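Local atomic coordinates of botulinum neurotoxin type G (Clostridium botulinum, PDB entry 3MPP), a protein that targets nerve cells through its receptor-binding domain and delivers a zinc-metalloprotease light chain into the host cytosol. Residues A3-S8 / K199-F204; Y139-F144 / D228-P233; I69-R74 / I146-D151. The protein carries 4 engineered substitutions. All coordinates share one frame; numbering follows the deposited sequence.

Interaction 1 of 3, residues A3-S8 / K199-F204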
loop_
_atom_site.group_PDB
_atom_site.type_symbol
_atom_site.label_atom_id
_atom_site.label_comp_id
_atom_site.label_asym_id
_atom_site.label_seq_id
_atom_site.Cartn_x
_atom_site.Cartn_y
_atom_site.Cartn_z
ATOM N N ALA A 3 7.706 21.980 8.262
ATOM C CA ALA A 3 8.593 20.865 8.570
ATOM C C ALA A 3 9.965 21.326 9.064
ATOM O O ALA A 3 10.668 22.061 8.372
ATOM C CB ALA A 3 8.745 19.958 7.360
ATOM N N ILE A 4 10.326 20.887 10.267
ATOM C CA ILE A 4 11.670 21.064 10.810
ATOM C C ILE A 4 12.694 20.293 9.984
ATOM O O ILE A 4 13.844 20.713 9.843
ATOM C CB ILE A 4 11.755 20.524 12.248
ATOM C CG1 ILE A 4 11.100 21.486 13.236
ATOM C CG2 ILE A 4 13.197 20.274 12.641
ATOM C CD1 ILE A 4 11.227 21.021 14.665
ATOM N N LEU A 5 12.270 19.151 9.451
ATOM C CA LEU A 5 13.160 18.268 8.713
ATOM C C LEU A 5 12.311 17.415 7.779
ATOM O O LEU A 5 11.245 16.935 8.168
ATOM C CB LEU A 5 13.947 17.381 9.683
ATOM C CG LEU A 5 14.692 16.159 9.114
ATOM C CD1 LEU A 5 15.873 16.587 8.253
ATOM C CD2 LEU A 5 15.162 15.240 10.226
ATOM N N SER A 6 12.769 17.248 6.543
ATOM C CA SER A 6 12.074 16.385 5.589
ATOM C C SER A 6 13.088 15.683 4.700
ATOM O O SER A 6 13.894 16.330 4.029
ATOM C CB SER A 6 11.091 17.189 4.738
ATOM O OG SER A 6 11.767 18.032 3.824
ATOM N N LEU A 7 13.061 14.356 4.704
ATOM C CA LEU A 7 14.007 13.598 3.902
ATOM C C LEU A 7 13.454 13.405 2.496
ATOM O O LEU A 7 12.318 12.971 2.313
ATOM C CB LEU A 7 14.325 12.244 4.543
ATOM C CG LEU A 7 15.035 12.289 5.907
ATOM C CD1 LEU A 7 15.492 10.899 6.364
ATOM C CD2 LEU A 7 16.210 13.238 5.856
ATOM N N SER A 8 14.263 13.747 1.503
ATOM C CA SER A 8 13.920 13.462 0.121
ATOM C C SER A 8 15.136 12.883 -0.567
ATOM O O SER A 8 16.267 13.284 -0.294
ATOM C CB SER A 8 13.464 14.724 -0.607
ATOM O OG SER A 8 12.332 15.289 0.023
ATOM N N LYS A 199 9.342 6.053 3.641
ATOM C CA LYS A 199 9.269 7.151 2.694
ATOM C C LYS A 199 8.618 8.349 3.368
ATOM O O LYS A 199 7.968 8.207 4.401
ATOM C CB LYS A 199 8.464 6.756 1.442
ATOM C CG LYS A 199 6.960 6.628 1.671
ATOM C CD LYS A 199 6.219 6.388 0.345
ATOM C CE LYS A 199 4.771 5.976 0.562
ATOM N NZ LYS A 199 3.976 5.989 -0.722
ATOM N N ASP A 200 8.811 9.522 2.776
ATOM C CA ASP A 200 8.183 10.754 3.241
ATOM C C ASP A 200 8.410 11.016 4.720
ATOM O O ASP A 200 7.461 11.323 5.435
ATOM C CB ASP A 200 6.674 10.715 2.967
ATOM C CG ASP A 200 6.347 10.662 1.490
ATOM O OD1 ASP A 200 7.149 11.167 0.678
ATOM O OD2 ASP A 200 5.278 10.120 1.142
ATOM N N PHE A 201 9.650 10.899 5.191
ATOM C CA PHE A 201 9.897 11.196 6.595
ATOM C C PHE A 201 9.948 12.707 6.831
ATOM O O PHE A 201 10.678 13.429 6.147
ATOM C CB PHE A 201 11.167 10.529 7.129
ATOM C CG PHE A 201 11.393 10.782 8.596
ATOM C CD1 PHE A 201 10.920 9.895 9.546
ATOM C CD2 PHE A 201 12.044 11.933 9.025
ATOM C CE1 PHE A 201 11.108 10.140 10.897
ATOM C CE2 PHE A 201 12.233 12.177 10.371
ATOM C CZ PHE A 201 11.768 11.283 11.307
ATOM N N ASN A 202 9.161 13.162 7.804
ATOM C CA ASN A 202 9.037 14.576 8.135
ATOM C C ASN A 202 8.980 14.792 9.633
ATOM O O ASN A 202 8.331 14.031 10.347
ATOM C CB ASN A 202 7.748 15.158 7.549
ATOM C CG ASN A 202 7.783 15.271 6.049
ATOM O OD1 ASN A 202 7.225 14.431 5.338
ATOM N ND2 ASN A 202 8.423 16.322 5.550
ATOM N N ILE A 203 9.637 15.855 10.092
ATOM C CA ILE A 203 9.529 16.309 11.469
ATOM C C ILE A 203 8.841 17.665 11.491
ATOM O O ILE A 203 9.165 18.533 10.683
ATOM C CB ILE A 203 10.914 16.534 12.082
ATOM C CG1 ILE A 203 11.781 15.285 11.936
ATOM C CG2 ILE A 203 10.780 16.947 13.540
ATOM C CD1 ILE A 203 11.671 14.347 13.100
ATOM N N PHE A 204 7.914 17.858 12.426
ATOM C CA PHE A 204 7.283 19.167 12.615
ATOM C C PHE A 204 7.516 19.704 14.021
ATOM O O PHE A 204 7.525 18.948 14.994
ATOM C CB PHE A 204 5.787 19.103 12.312
ATOM C CG PHE A 204 5.479 18.780 10.880
ATOM C CD1 PHE A 204 5.415 19.785 9.931
ATOM C CD2 PHE A 204 5.261 17.470 10.481
ATOM C CE1 PHE A 204 5.135 19.495 8.612
ATOM C CE2 PHE A 204 4.983 17.172 9.164
ATOM C CZ PHE A 204 4.919 18.189 8.227
HETATM O O HOH W 1 11.888 10.289 3.306
#

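Interaction 2 of 3, residues Y139-F144 / D228-P233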
loop_
_atom_site.group_PDB
_atom_site.type_symbol
_atom_site.label_atom_id
_atom_site.label_comp_id
_atom_site.label_asym_id
_atom_site.label_seq_id
_atom_site.Cartn_x
_atom_site.Cartn_y
_atom_site.Cartn_z
ATOM N N TYR A 139 -2.769 -3.554 5.921
ATOM C CA TYR A 139 -1.491 -3.113 6.506
ATOM C C TYR A 139 -0.279 -4.005 6.203
ATOM O O TYR A 139 0.819 -3.507 5.936
ATOM C CB TYR A 139 -1.642 -2.945 8.022
ATOM C CG TYR A 139 -2.754 -1.989 8.387
ATOM C CD1 TYR A 139 -2.555 -0.620 8.303
ATOM C CD2 TYR A 139 -4.005 -2.453 8.799
ATOM C CE1 TYR A 139 -3.576 0.286 8.616
ATOM C CE2 TYR A 139 -5.037 -1.550 9.129
ATOM C CZ TYR A 139 -4.804 -0.186 9.020
ATOM O OH TYR A 139 -5.782 0.725 9.331
ATOM N N ILE A 140 -0.466 -5.314 6.264
ATOM C CA ILE A 140 0.662 -6.229 6.071
ATOM C C ILE A 140 1.344 -6.052 4.720
ATOM O O ILE A 140 0.714 -6.212 3.677
ATOM C CB ILE A 140 0.242 -7.694 6.275
ATOM C CG1 ILE A 140 -0.275 -7.872 7.706
ATOM C CG2 ILE A 140 1.428 -8.632 6.060
ATOM C CD1 ILE A 140 -0.851 -9.270 7.998
ATOM N N ASN A 141 2.635 -5.707 4.753
ATOM C CA ASN A 141 3.453 -5.503 3.543
ATOM C C ASN A 141 3.016 -4.341 2.647
ATOM O O ASN A 141 3.466 -4.225 1.501
ATOM C CB ASN A 141 3.541 -6.779 2.689
ATOM C CG ASN A 141 4.755 -6.773 1.772
ATOM O OD1 ASN A 141 5.846 -6.367 2.184
ATOM N ND2 ASN A 141 4.572 -7.213 0.517
ATOM N N LYS A 142 2.151 -3.479 3.170
ATOM C CA LYS A 142 1.612 -2.364 2.393
ATOM C C LYS A 142 2.087 -1.042 2.955
ATOM O O LYS A 142 2.182 -0.891 4.172
ATOM C CB LYS A 142 0.081 -2.367 2.455
ATOM C CG LYS A 142 -0.562 -3.615 1.856
ATOM C CD LYS A 142 -2.076 -3.495 1.778
ATOM C CE LYS A 142 -2.631 -4.735 1.110
ATOM N NZ LYS A 142 -4.107 -4.780 0.949
ATOM N N TRP A 143 2.355 -0.078 2.078
ATOM C CA TRP A 143 2.630 1.279 2.523
ATOM C C TRP A 143 1.465 1.805 3.344
ATOM O O TRP A 143 0.316 1.724 2.929
ATOM C CB TRP A 143 2.837 2.215 1.335
ATOM C CG TRP A 143 4.162 2.085 0.689
ATOM C CD1 TRP A 143 4.419 1.594 -0.560
ATOM C CD2 TRP A 143 5.430 2.460 1.244
ATOM N NE1 TRP A 143 5.770 1.638 -0.816
ATOM C CE2 TRP A 143 6.413 2.161 0.274
ATOM C CE3 TRP A 143 5.831 3.015 2.462
ATOM C CZ2 TRP A 143 7.771 2.405 0.483
ATOM C CZ3 TRP A 143 7.186 3.244 2.677
ATOM C CH2 TRP A 143 8.138 2.943 1.692
ATOM N N PHE A 144 1.757 2.338 4.518
ATOM C CA PHE A 144 0.744 3.079 5.250
ATOM C C PHE A 144 1.371 4.243 5.994
ATOM O O PHE A 144 2.549 4.207 6.328
ATOM C CB PHE A 144 -0.115 2.190 6.158
ATOM C CG PHE A 144 0.616 1.593 7.334
ATOM C CD1 PHE A 144 0.731 2.291 8.524
ATOM C CD2 PHE A 144 1.128 0.300 7.268
ATOM C CE1 PHE A 144 1.374 1.731 9.621
ATOM C CE2 PHE A 144 1.764 -0.262 8.354
ATOM C CZ PHE A 144 1.889 0.458 9.538
ATOM N N ASP A 228 -0.444 0.036 -7.071
ATOM C CA ASP A 228 -0.711 -1.395 -6.914
ATOM C C ASP A 228 -1.180 -1.716 -5.486
ATOM O O ASP A 228 -1.317 -0.825 -4.641
ATOM C CB ASP A 228 0.503 -2.256 -7.350
ATOM C CG ASP A 228 1.735 -2.085 -6.445
ATOM O OD1 ASP A 228 1.607 -1.591 -5.307
ATOM O OD2 ASP A 228 2.839 -2.469 -6.875
ATOM N N PHE A 229 -1.477 -2.992 -5.250
ATOM C CA PHE A 229 -1.994 -3.492 -3.985
ATOM C C PHE A 229 -1.068 -3.104 -2.818
ATOM O O PHE A 229 -1.526 -2.898 -1.689
ATOM C CB PHE A 229 -2.075 -5.013 -4.121
ATOM C CG PHE A 229 -2.682 -5.739 -2.945
ATOM C CD1 PHE A 229 -4.065 -5.844 -2.810
ATOM C CD2 PHE A 229 -1.871 -6.409 -2.042
ATOM C CE1 PHE A 229 -4.616 -6.574 -1.777
ATOM C CE2 PHE A 229 -2.415 -7.132 -0.992
ATOM C CZ PHE A 229 -3.793 -7.213 -0.858
ATOM N N TRP A 230 0.239 -3.025 -3.084
ATOM C CA TRP A 230 1.209 -2.714 -2.020
ATOM C C TRP A 230 1.348 -1.202 -1.775
ATOM O O TRP A 230 1.942 -0.774 -0.783
ATOM C CB TRP A 230 2.578 -3.328 -2.342
ATOM C CG TRP A 230 2.488 -4.784 -2.701
ATOM C CD1 TRP A 230 2.835 -5.358 -3.896
ATOM C CD2 TRP A 230 2.009 -5.854 -1.865
ATOM N NE1 TRP A 230 2.613 -6.721 -3.849
ATOM C CE2 TRP A 230 2.102 -7.047 -2.618
ATOM C CE3 TRP A 230 1.506 -5.915 -0.563
ATOM C CZ2 TRP A 230 1.709 -8.284 -2.111
ATOM C CZ3 TRP A 230 1.122 -7.149 -0.053
ATOM C CH2 TRP A 230 1.233 -8.319 -0.824
ATOM N N GLY A 231 0.813 -0.400 -2.690
ATOM C CA GLY A 231 0.895 1.050 -2.589
ATOM C C GLY A 231 2.004 1.698 -3.403
ATOM O O GLY A 231 2.279 2.881 -3.225
ATOM N N ASN A 232 2.660 0.926 -4.271
ATOM C CA ASN A 232 3.632 1.491 -5.210
ATOM C C ASN A 232 2.987 1.845 -6.548
ATOM O O ASN A 232 1.904 1.348 -6.872
ATOM C CB ASN A 232 4.784 0.507 -5.435
ATOM C CG ASN A 232 5.726 0.459 -4.260
ATOM O OD1 ASN A 232 5.964 1.477 -3.612
ATOM N ND2 ASN A 232 6.265 -0.716 -3.976
ATOM N N PRO A 233 3.648 2.706 -7.338
ATOM C CA PRO A 233 3.070 3.025 -8.651
ATOM C C PRO A 233 2.733 1.783 -9.487
ATOM O O PRO A 233 3.480 0.805 -9.525
ATOM C CB PRO A 233 4.176 3.829 -9.334
ATOM C CG PRO A 233 4.895 4.509 -8.164
ATOM C CD PRO A 233 4.882 3.468 -7.062
#

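Interaction 3 of 3, residues I69-R74 / I146-D151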
loop_
_atom_site.group_PDB
_atom_site.type_symbol
_atom_site.label_atom_id
_atom_site.label_comp_id
_atom_site.label_asym_id
_atom_site.label_seq_id
_atom_site.Cartn_x
_atom_site.Cartn_y
_atom_site.Cartn_z
ATOM N N ILE A 69 5.809 13.659 14.368
ATOM C CA ILE A 69 6.606 12.835 13.477
ATOM C C ILE A 69 5.662 12.220 12.455
ATOM O O ILE A 69 4.602 11.707 12.824
ATOM C CB ILE A 69 7.276 11.682 14.235
ATOM C CG1 ILE A 69 8.190 12.218 15.334
ATOM C CG2 ILE A 69 8.061 10.792 13.272
ATOM C CD1 ILE A 69 9.268 13.139 14.823
ATOM N N ASN A 70 6.046 12.272 11.182
ATOM C CA ASN A 70 5.231 11.711 10.100
ATOM C C ASN A 70 6.119 10.983 9.106
ATOM O O ASN A 70 7.175 11.483 8.708
ATOM C CB ASN A 70 4.420 12.820 9.406
ATOM C CG ASN A 70 3.743 12.356 8.106
ATOM O OD1 ASN A 70 2.925 11.423 8.091
ATOM N ND2 ASN A 70 4.067 13.037 7.014
ATOM N N PHE A 71 5.707 9.775 8.741
ATOM C CA PHE A 71 6.381 9.010 7.711
ATOM C C PHE A 71 5.485 7.843 7.321
ATOM O O PHE A 71 4.527 7.517 8.028
ATOM C CB PHE A 71 7.749 8.503 8.187
ATOM C CG PHE A 71 7.674 7.552 9.342
ATOM C CD1 PHE A 71 7.641 6.182 9.128
ATOM C CD2 PHE A 71 7.642 8.022 10.642
ATOM C CE1 PHE A 71 7.563 5.295 10.195
ATOM C CE2 PHE A 71 7.569 7.148 11.709
ATOM C CZ PHE A 71 7.525 5.775 11.483
ATOM N N TRP A 72 5.790 7.231 6.186
ATOM C CA TRP A 72 5.068 6.042 5.754
ATOM C C TRP A 72 6.037 4.892 5.905
ATOM O O TRP A 72 7.251 5.086 5.785
ATOM C CB TRP A 72 4.646 6.167 4.295
ATOM C CG TRP A 72 3.654 7.253 4.008
ATOM C CD1 TRP A 72 3.777 8.591 4.290
ATOM C CD2 TRP A 72 2.399 7.098 3.332
ATOM N NE1 TRP A 72 2.665 9.271 3.844
ATOM C CE2 TRP A 72 1.805 8.375 3.251
ATOM C CE3 TRP A 72 1.712 5.998 2.801
ATOM C CZ2 TRP A 72 0.558 8.583 2.656
ATOM C CZ3 TRP A 72 0.473 6.212 2.197
ATOM C CH2 TRP A 72 -0.088 7.492 2.134
ATOM N N VAL A 73 5.508 3.706 6.181
ATOM C CA VAL A 73 6.339 2.533 6.401
ATOM C C VAL A 73 5.766 1.332 5.638
ATOM O O VAL A 73 4.552 1.238 5.450
ATOM C CB VAL A 73 6.451 2.217 7.919
ATOM C CG1 VAL A 73 5.089 1.848 8.497
ATOM C CG2 VAL A 73 7.467 1.117 8.179
ATOM N N ARG A 74 6.645 0.435 5.186
ATOM C CA ARG A 74 6.237 -0.837 4.582
ATOM C C ARG A 74 7.029 -1.936 5.246
ATOM O O ARG A 74 8.247 -1.977 5.110
ATOM C CB ARG A 74 6.600 -0.893 3.096
ATOM C CG ARG A 74 5.548 -0.502 2.123
ATOM C CD ARG A 74 5.967 -0.970 0.732
ATOM N NE ARG A 74 5.591 -2.352 0.559
ATOM C CZ ARG A 74 6.083 -3.187 -0.351
ATOM N NH1 ARG A 74 7.017 -2.823 -1.222
ATOM N NH2 ARG A 74 5.619 -4.412 -0.372
ATOM N N ILE A 146 1.909 6.999 8.984
ATOM C CA ILE A 146 1.767 7.139 10.421
ATOM C C ILE A 146 2.151 8.551 10.822
ATOM O O ILE A 146 3.060 9.142 10.247
ATOM C CB ILE A 146 2.594 6.097 11.208
ATOM C CG1 ILE A 146 2.407 6.310 12.715
ATOM C CG2 ILE A 146 4.053 6.173 10.830
ATOM C CD1 ILE A 146 2.844 5.136 13.565
ATOM N N THR A 147 1.421 9.089 11.789
ATOM C CA THR A 147 1.697 10.403 12.329
ATOM C C THR A 147 1.593 10.321 13.838
ATOM O O THR A 147 0.578 9.879 14.383
ATOM C CB THR A 147 0.700 11.468 11.811
ATOM O OG1 THR A 147 0.749 11.519 10.380
ATOM C CG2 THR A 147 1.052 12.846 12.374
ATOM N N ILE A 148 2.660 10.728 14.508
ATOM C CA ILE A 148 2.675 10.774 15.956
ATOM C C ILE A 148 2.775 12.225 16.388
ATOM O O ILE A 148 3.669 12.946 15.943
ATOM C CB ILE A 148 3.886 10.021 16.551
ATOM C CG1 ILE A 148 3.910 8.559 16.094
ATOM C CG2 ILE A 148 3.857 10.088 18.057
ATOM C CD1 ILE A 148 4.791 8.312 14.891
ATOM N N THR A 149 1.855 12.650 17.246
ATOM C CA THR A 149 1.895 13.996 17.808
ATOM C C THR A 149 2.013 13.894 19.321
ATOM O O THR A 149 1.591 12.906 19.921
ATOM C CB THR A 149 0.641 14.838 17.445
ATOM O OG1 THR A 149 -0.538 14.219 17.974
ATOM C CG2 THR A 149 0.499 14.989 15.938
ATOM N N ASN A 150 2.593 14.917 19.934
ATOM C CA ASN A 150 2.750 14.942 21.380
ATOM C C ASN A 150 2.671 16.374 21.877
ATOM O O ASN A 150 3.252 17.273 21.274
ATOM C CB ASN A 150 4.089 14.320 21.785
ATOM C CG ASN A 150 4.249 14.207 23.291
ATOM O OD1 ASN A 150 3.366 13.703 23.986
ATOM N ND2 ASN A 150 5.386 14.668 23.803
ATOM N N ASP A 151 1.948 16.585 22.969
ATOM C CA ASP A 151 1.815 17.922 23.536
ATOM C C ASP A 151 2.263 17.966 24.994
ATOM O O ASP A 151 2.833 17.004 25.502
ATOM C CB ASP A 151 0.380 18.442 23.382
ATOM C CG ASP A 151 -0.630 17.613 24.150
ATOM O OD1 ASP A 151 -0.488 17.493 25.383
ATOM O OD2 ASP A 151 -1.579 17.094 23.523
#

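Interaction 1 of 3, residues A3-S8 / K199-F204
Ile203 lies against Leu5 across an antiparallel strand pair, and its side chain carries much of the apolar contact. Its CB sits 3.9 Å from Leu5 O. From there the two branches part: CG2, anti to the backbone N, turns to Ile4 CB, while CG1, beside the backbone N (chi1 -54°), crosses Leu5 at a slant and lies 3.8 Å from both Leu5 CB and Leu5 CD2. The tip, CD1, continues to Ile69 of the neighbouring strand. On the same face, Leu5 CD2 meets the edge of the Phe201 ring at CE2, and Ile182 and Met24 of the facing sheet pack on this apolar layer. The backbone has a classic beta bulge, with Ile4 and Leu5 both opposite Ile203. Both of their N-H groups reach Ile203 O, each weakly: the bond from Ile4 N is short but bent (2.7 Å, 125°), that from Leu5 N long. Beyond the bulge, Ile203 N to Leu5 O (2.7 Å) and Leu7 N to Phe201 O (2.9 Å) are regular, and a water then links Leu7 O to Phe201 N. Hydrogen bonding is thus firm from Leu5 to Leu7 and weaker at the bulge, where two N-H groups share one carbonyl.

Interaction 2 of 3, residues Y139-F144 / D228-P233
Lys142 reaches over Phe229, and Asn141 over Trp230, where the 139-144 loop of the N-RBD meets the 228-233 loop of the C-RBD. The tight part is this aromatic side. The lysine chain runs fully extended beyond CG, bringing CE and NZ over one face of the Phe229 ring; NZ stands 3.4 Å from the ring centroid in a cation-pi contact, displaced toward the CZ rim, and CE adds a CH-pi contact at 3.5 Å. Ser137 O accepts a hydrogen bond from the same NZ. The Trp230 indole is held between Phe229 CD2 on one face and Asn141 ND2 on the other, the amide plane inclined 63° to the ring; ND2 is itself hydrogen-bonded to Asp426. A straight bond from Trp143 N to Trp230 O (3.0 Å, 167°) ties the backbones together. Toward partly exposed Asn232 the fit is looser and depends on one side-chain bond: Trp143 NE1 donates to Asn232 OD1 at 2.8 Å, bent to 139° and approaching from above the amide plane. Gln39 gives OD1 a second hydrogen bond. Within the C-RBD loop, Asp228 OD1 accepts from Asn232 N (2.9 Å), bracing a type I turn that ends at Gly231. Two beta turns packed through aromatic and polar side chains here form part of the junction between the jelly-roll and beta-trefoil subdomains of the clostridial neurotoxin receptor-binding domain.

Interaction 3 of 3, residues I69-R74 / I146-D151
Ile146 CG2 sits over the centre of the Phe71 ring, 3.6 Å from its centroid and 13° off the normal, a CH-pi contact in which the methyl lies squarely over the face. Phe71 CG takes the sterically crowded position between backbone N and carbonyl carbon (chi1 63°), which turns the ring over its cross-strand neighbour; the two side chains lie side by side and point the same way. Farther along this face, Ile148 CD1 approaches both Phe71 CE2, at 4.4 Å, and Ile69 CB. Trp114 and Ile112 of strand 111-117 pack against these isoleucines from the second sheet, so the face belongs to the core between the two sheets of the N-RBD's lectin-like jelly roll. The strands themselves run antiparallel. Two hydrogen-bonded pairs join them: Ile69 with Ile148, both bonds 2.8 Å, and Phe71 with Ile146, where Ile146 N to Phe71 O is 2.8 Å and Phe71 N to Ile146 O is 3.1 Å. Between them is the non-hydrogen-bonded pair Asn70 and Thr147, with Thr147 CA 3.2 Å from Ile69 O in a CA-H...O contact. The side chains of this pair share the other face of the sheet, the polar side of the contact.

In the fold
Strands 67-74 and 195-204 are neighbours in one sheet, placing interactions 1 and 3 about 10 Å apart between centres. Asn202 N to Asn70 O (2.8 Å) is a probable hydrogen bond between them, and Phe201 CD1 packs 3.7 Å from Phe71 CB. Interaction 3 is nested in the chain loop closed by interaction 1. Interaction 2 lies about 17 Å from interaction 3 and 20 Å from interaction 1, centre to centre, yet touches both: Arg74 NH2 probably bonds to Asn141 O at 2.9 Å, and Lys199 packs on the Trp143 ring. Two strands of the sheet thus touch the loop at the subdomain junction. All three contacts lie away from the inferred ganglioside-binding motif that includes Trp402.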